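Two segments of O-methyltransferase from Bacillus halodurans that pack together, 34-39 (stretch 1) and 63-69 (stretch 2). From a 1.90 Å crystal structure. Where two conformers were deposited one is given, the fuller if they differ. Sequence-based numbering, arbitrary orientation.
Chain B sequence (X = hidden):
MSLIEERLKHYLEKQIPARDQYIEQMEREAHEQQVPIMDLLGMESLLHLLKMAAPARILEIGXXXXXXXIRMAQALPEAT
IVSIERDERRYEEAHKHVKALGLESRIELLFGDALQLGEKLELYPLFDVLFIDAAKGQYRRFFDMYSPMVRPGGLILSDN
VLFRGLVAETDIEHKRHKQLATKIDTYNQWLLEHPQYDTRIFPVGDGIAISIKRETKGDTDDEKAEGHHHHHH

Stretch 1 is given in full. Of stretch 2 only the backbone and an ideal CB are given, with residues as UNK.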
ATOM      1  N   GLN B  34     -18.712  -4.887 -23.515  1.00 42.65           N
ATOM      2  CA  GLN B  34     -17.847  -5.956 -22.984  1.00 42.96           C
ATOM      3  C   GLN B  34     -16.336  -5.729 -23.214  1.00 43.16           C
ATOM      4  O   GLN B  34     -15.605  -6.583 -23.720  1.00 42.25           O
ATOM      5  CB  GLN B  34     -18.339  -7.351 -23.426  1.00 43.68           C
ATOM      6  CG  GLN B  34     -19.689  -7.733 -22.771  1.00 45.63           C
ATOM      7  CD  GLN B  34     -19.572  -7.864 -21.244  1.00 49.58           C
ATOM      8  OE1 GLN B  34     -19.980  -6.978 -20.485  1.00 49.88           O
ATOM      9  NE2 GLN B  34     -18.984  -8.965 -20.797  1.00 51.78           N
ATOM     10  N   VAL B  35     -15.889  -4.541 -22.823  1.00 43.02           N
ATOM     11  CA  VAL B  35     -14.493  -4.183 -22.859  1.00 43.77           C
ATOM     12  C   VAL B  35     -13.959  -4.366 -21.433  1.00 44.09           C
ATOM     13  O   VAL B  35     -14.585  -3.875 -20.494  1.00 42.94           O
ATOM     14  CB  VAL B  35     -14.321  -2.710 -23.298  1.00 43.45           C
ATOM     15  CG1 VAL B  35     -12.901  -2.256 -23.114  1.00 45.83           C
ATOM     16  CG2 VAL B  35     -14.756  -2.532 -24.756  1.00 44.75           C
ATOM     17  N   PRO B  36     -12.804  -5.058 -21.275  1.00 44.98           N
ATOM     18  CA  PRO B  36     -12.138  -5.212 -19.976  1.00 45.84           C
ATOM     19  C   PRO B  36     -12.026  -3.907 -19.200  1.00 45.51           C
ATOM     20  O   PRO B  36     -11.527  -2.929 -19.735  1.00 46.30           O
ATOM     21  CB  PRO B  36     -10.716  -5.652 -20.369  1.00 46.69           C
ATOM     22  CG  PRO B  36     -10.936  -6.467 -21.610  1.00 46.05           C
ATOM     23  CD  PRO B  36     -12.047  -5.737 -22.348  1.00 45.22           C
ATOM     24  N   ILE B  37     -12.520  -3.895 -17.970  1.00 45.40           N
ATOM     25  CA  ILE B  37     -12.461  -2.712 -17.116  1.00 45.43           C
ATOM     26  C   ILE B  37     -12.284  -3.207 -15.700  1.00 45.56           C
ATOM     27  O   ILE B  37     -12.849  -4.243 -15.344  1.00 45.59           O
ATOM     28  CB  ILE B  37     -13.761  -1.849 -17.237  1.00 46.03           C
ATOM     29  CG1 ILE B  37     -13.661  -0.560 -16.440  1.00 46.67           C
ATOM     30  CG2 ILE B  37     -15.008  -2.629 -16.823  1.00 46.07           C
ATOM     31  CD1 ILE B  37     -14.779   0.456 -16.764  1.00 45.27           C
HETATM   32  N   MSE B  38     -11.477  -2.502 -14.907  1.00 44.86           N
HETATM   33  CA  MSE B  38     -11.358  -2.840 -13.495  1.00 45.38           C
HETATM   34  C   MSE B  38     -12.657  -2.565 -12.784  1.00 44.38           C
HETATM   35  O   MSE B  38     -13.299  -1.528 -12.998  1.00 44.67           O
HETATM   36  CB  MSE B  38     -10.226  -2.041 -12.818  1.00 45.00           C
HETATM   37  CG  MSE B  38      -9.754  -2.691 -11.564  1.00 45.43           C
HETATM   38 SE   MSE B  38      -8.192  -1.729 -10.921  1.00 49.41          SE
HETATM   39  CE  MSE B  38      -7.844  -2.945  -9.508  1.00 49.59           C
ATOM     40  N   ASP B  39     -13.054  -3.506 -11.934  1.00 44.05           N
ATOM     41  CA  ASP B  39     -14.269  -3.373 -11.161  1.00 42.82           C
ATOM     42  C   ASP B  39     -14.159  -2.163 -10.258  1.00 42.64           C
ATOM     43  O   ASP B  39     -13.060  -1.765  -9.859  1.00 41.75           O
ATOM     44  CB  ASP B  39     -14.533  -4.628 -10.333  1.00 42.96           C
ATOM     45  CG  ASP B  39     -13.573  -4.782  -9.176  1.00 42.83           C
ATOM     46  OD1 ASP B  39     -12.409  -5.201  -9.397  1.00 44.26           O
ATOM     47  OD2 ASP B  39     -13.998  -4.492  -8.030  1.00 42.39           O
ATOM     48  N   UNK B  63      -4.161  -0.780 -22.237  1.00 38.32           N
ATOM     49  CA  UNK B  63      -4.975   0.409 -21.973  1.00 38.51           C
ATOM     50  C   UNK B  63      -6.468   0.204 -22.089  1.00 37.60           C
ATOM     51  O   UNK B  63      -7.232   0.873 -21.390  1.00 36.71           O
ATOM     52  CB  UNK B  63      -4.564   1.527 -22.933  1.00 38.51           C
ATOM     53  N   UNK B  64      -6.862  -0.733 -22.949  1.00 37.39           N
ATOM     54  CA  UNK B  64      -8.260  -1.007 -23.262  1.00 38.57           C
ATOM     55  C   UNK B  64      -8.854   0.331 -23.743  1.00 38.35           C
ATOM     56  O   UNK B  64      -8.272   0.927 -24.647  1.00 38.38           O
ATOM     57  CB  UNK B  64      -9.015  -1.573 -22.057  1.00 38.57           C
ATOM     58  N   UNK B  65      -9.926   0.861 -23.146  1.00 38.54           N
ATOM     59  CA  UNK B  65     -10.447   2.153 -23.639  1.00 38.69           C
ATOM     60  C   UNK B  65      -9.980   3.347 -22.805  1.00 37.29           C
ATOM     61  O   UNK B  65     -10.550   4.438 -22.892  1.00 37.37           O
ATOM     62  CB  UNK B  65     -11.977   2.122 -23.656  1.00 38.69           C
ATOM     63  N   UNK B  66      -8.959   3.120 -21.965  1.00 37.12           N
ATOM     64  CA  UNK B  66      -8.294   4.195 -21.237  1.00 36.56           C
ATOM     65  C   UNK B  66      -8.872   4.521 -19.861  1.00 36.01           C
ATOM     66  O   UNK B  66      -8.451   5.488 -19.231  1.00 34.49           O
ATOM     67  CB  UNK B  66      -8.329   5.463 -22.093  1.00 36.56           C
ATOM     68  N   UNK B  67      -9.790   3.697 -19.368  1.00 36.39           N
ATOM     69  CA  UNK B  67     -10.408   3.963 -18.062  1.00 36.52           C
ATOM     70  C   UNK B  67      -9.408   4.023 -16.893  1.00 37.28           C
ATOM     71  O   UNK B  67      -9.393   5.017 -16.136  1.00 36.45           O
ATOM     72  CB  UNK B  67     -11.452   2.883 -17.771  1.00 36.52           C
ATOM     73  N   UNK B  68      -8.554   3.001 -16.765  0.50 36.78           N
ATOM     74  CA  UNK B  68      -7.581   2.986 -15.651  0.50 37.78           C
ATOM     75  C   UNK B  68      -6.534   4.098 -15.776  0.50 37.57           C
ATOM     76  O   UNK B  68      -6.198   4.730 -14.778  0.50 37.85           O
ATOM     77  CB  UNK B  68      -6.876   1.630 -15.590  0.50 37.78           C
ATOM     78  N   UNK B  69      -6.051   4.357 -16.996  1.00 37.51           N
ATOM     79  CA  UNK B  69      -5.062   5.412 -17.228  1.00 37.46           C
ATOM     80  C   UNK B  69      -5.667   6.745 -16.792  1.00 36.56           C
ATOM     81  O   UNK B  69      -5.035   7.532 -16.090  1.00 37.41           O
ATOM     82  CB  UNK B  69      -4.633   5.459 -18.696  1.00 37.46           C
TER

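At position 63 nothing of stretch 1 lies within 5.5 Å of the ideal CB, so this contact sets no demand and many side chains would do. The residue is T63. Its carbonyl does the local work: the backbone N of 66 donates to T63 O at 2.9 Å, closing a type II' turn from 63 to 66.

Position 64 has phi/psi of 56/-124, the second place in that turn. Such angles favour glycine, yet CA-to-CB points toward stretch 1. The ideal CB is 3.7 Å from P36 O and 4.1 Å from V35 CG1. With a carbonyl oxygen and a methyl so near, a small residue suits best, glycine or alanine. It is A64. Its CB sits 3.6 Å from P36 O and 4.1 Å from V35 CG1, so the methyl packs on V35, at backbone angles unusual for a residue with a CB.

At position 65 CA-to-CB points sideways, and the ideal CB of 65 is 4.5 Å from V35 CG1. Valine, leucine, isoleucine or methionine could all use this apolar surface. The residue is I65, with chi1 p and chi2 t. I65 CG2 lies 4.0 Å from V35 CG1, so V35 touches both this residue and A64.

Position 66 has phi/psi of 91/9. A CB here would be jammed against the carbonyl O of the residue before, which by itself calls for glycine. Stretch 1 is out of reach. The residue is G66, the N-cap of the helix that follows.

Position 67 is helical, and its CB points toward stretch 1. The ideal CB is 4.2 Å from I37 CD1, and the carbonyl of M38 lies further along. A leucine or methionine could cover the isoleucine; an aromatic ring could offer it a flat face, and a polar tip could reach further. The residue is Y67, chi1 t. I37 CD1 stands 3.7 Å from the centroid of the Y67 ring, 11° off the normal, a CH-pi contact over one face. I37 CG1 also lies 3.5 Å from Y67 CD2. One water donates to both M38 O and Y67 OH, its O 2.9 Å from each, bridging the stretches where no direct hydrogen bond forms.

Position 68 is helical and points sideways, with nothing of stretch 1 within 5.5 Å of its ideal CB. Small or polar residues would fit, among others. S68, modelled in two conformers, places S68 OG 4.2 Å from M38 CB in the one given, a loose contact.

Position 69 is helical and out of reach of stretch 1, which leaves the choice open. It is A69.

Stretch 2 (63-69) TAIGYSA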
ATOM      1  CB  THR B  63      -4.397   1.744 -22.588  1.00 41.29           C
ATOM      2  OG1 THR B  63      -5.407   2.691 -23.006  1.00 43.28           O
ATOM      3  CG2 THR B  63      -3.374   1.520 -23.549  1.00 33.84           C
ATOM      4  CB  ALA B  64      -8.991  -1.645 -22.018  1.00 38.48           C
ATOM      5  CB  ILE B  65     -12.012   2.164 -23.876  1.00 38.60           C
ATOM      6  CG1 ILE B  65     -12.763   1.898 -22.561  1.00 40.77           C
ATOM      7  CG2 ILE B  65     -12.391   1.205 -25.040  1.00 39.80           C
ATOM      8  CD1 ILE B  65     -14.206   2.398 -22.560  1.00 41.04           C
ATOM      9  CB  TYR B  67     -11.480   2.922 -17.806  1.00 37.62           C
ATOM     10  CG  TYR B  67     -12.216   3.100 -16.499  1.00 36.46           C
ATOM     11  CD1 TYR B  67     -13.248   4.015 -16.385  1.00 36.48           C
ATOM     12  CD2 TYR B  67     -11.883   2.323 -15.399  1.00 36.91           C
ATOM     13  CE1 TYR B  67     -13.933   4.168 -15.163  1.00 36.39           C
ATOM     14  CE2 TYR B  67     -12.566   2.445 -14.197  1.00 40.57           C
ATOM     15  CZ  TYR B  67     -13.583   3.359 -14.086  1.00 38.38           C
ATOM     16  OH  TYR B  67     -14.250   3.416 -12.885  1.00 38.47           O
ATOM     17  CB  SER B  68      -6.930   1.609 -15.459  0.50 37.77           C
ATOM     18  OG  SER B  68      -7.885   0.677 -14.977  0.50 41.22           O
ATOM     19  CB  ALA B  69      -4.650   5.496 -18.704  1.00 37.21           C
TER
HETATM   20  O   HOH W   1     -15.124   0.649 -12.497  1.00 39.83           O
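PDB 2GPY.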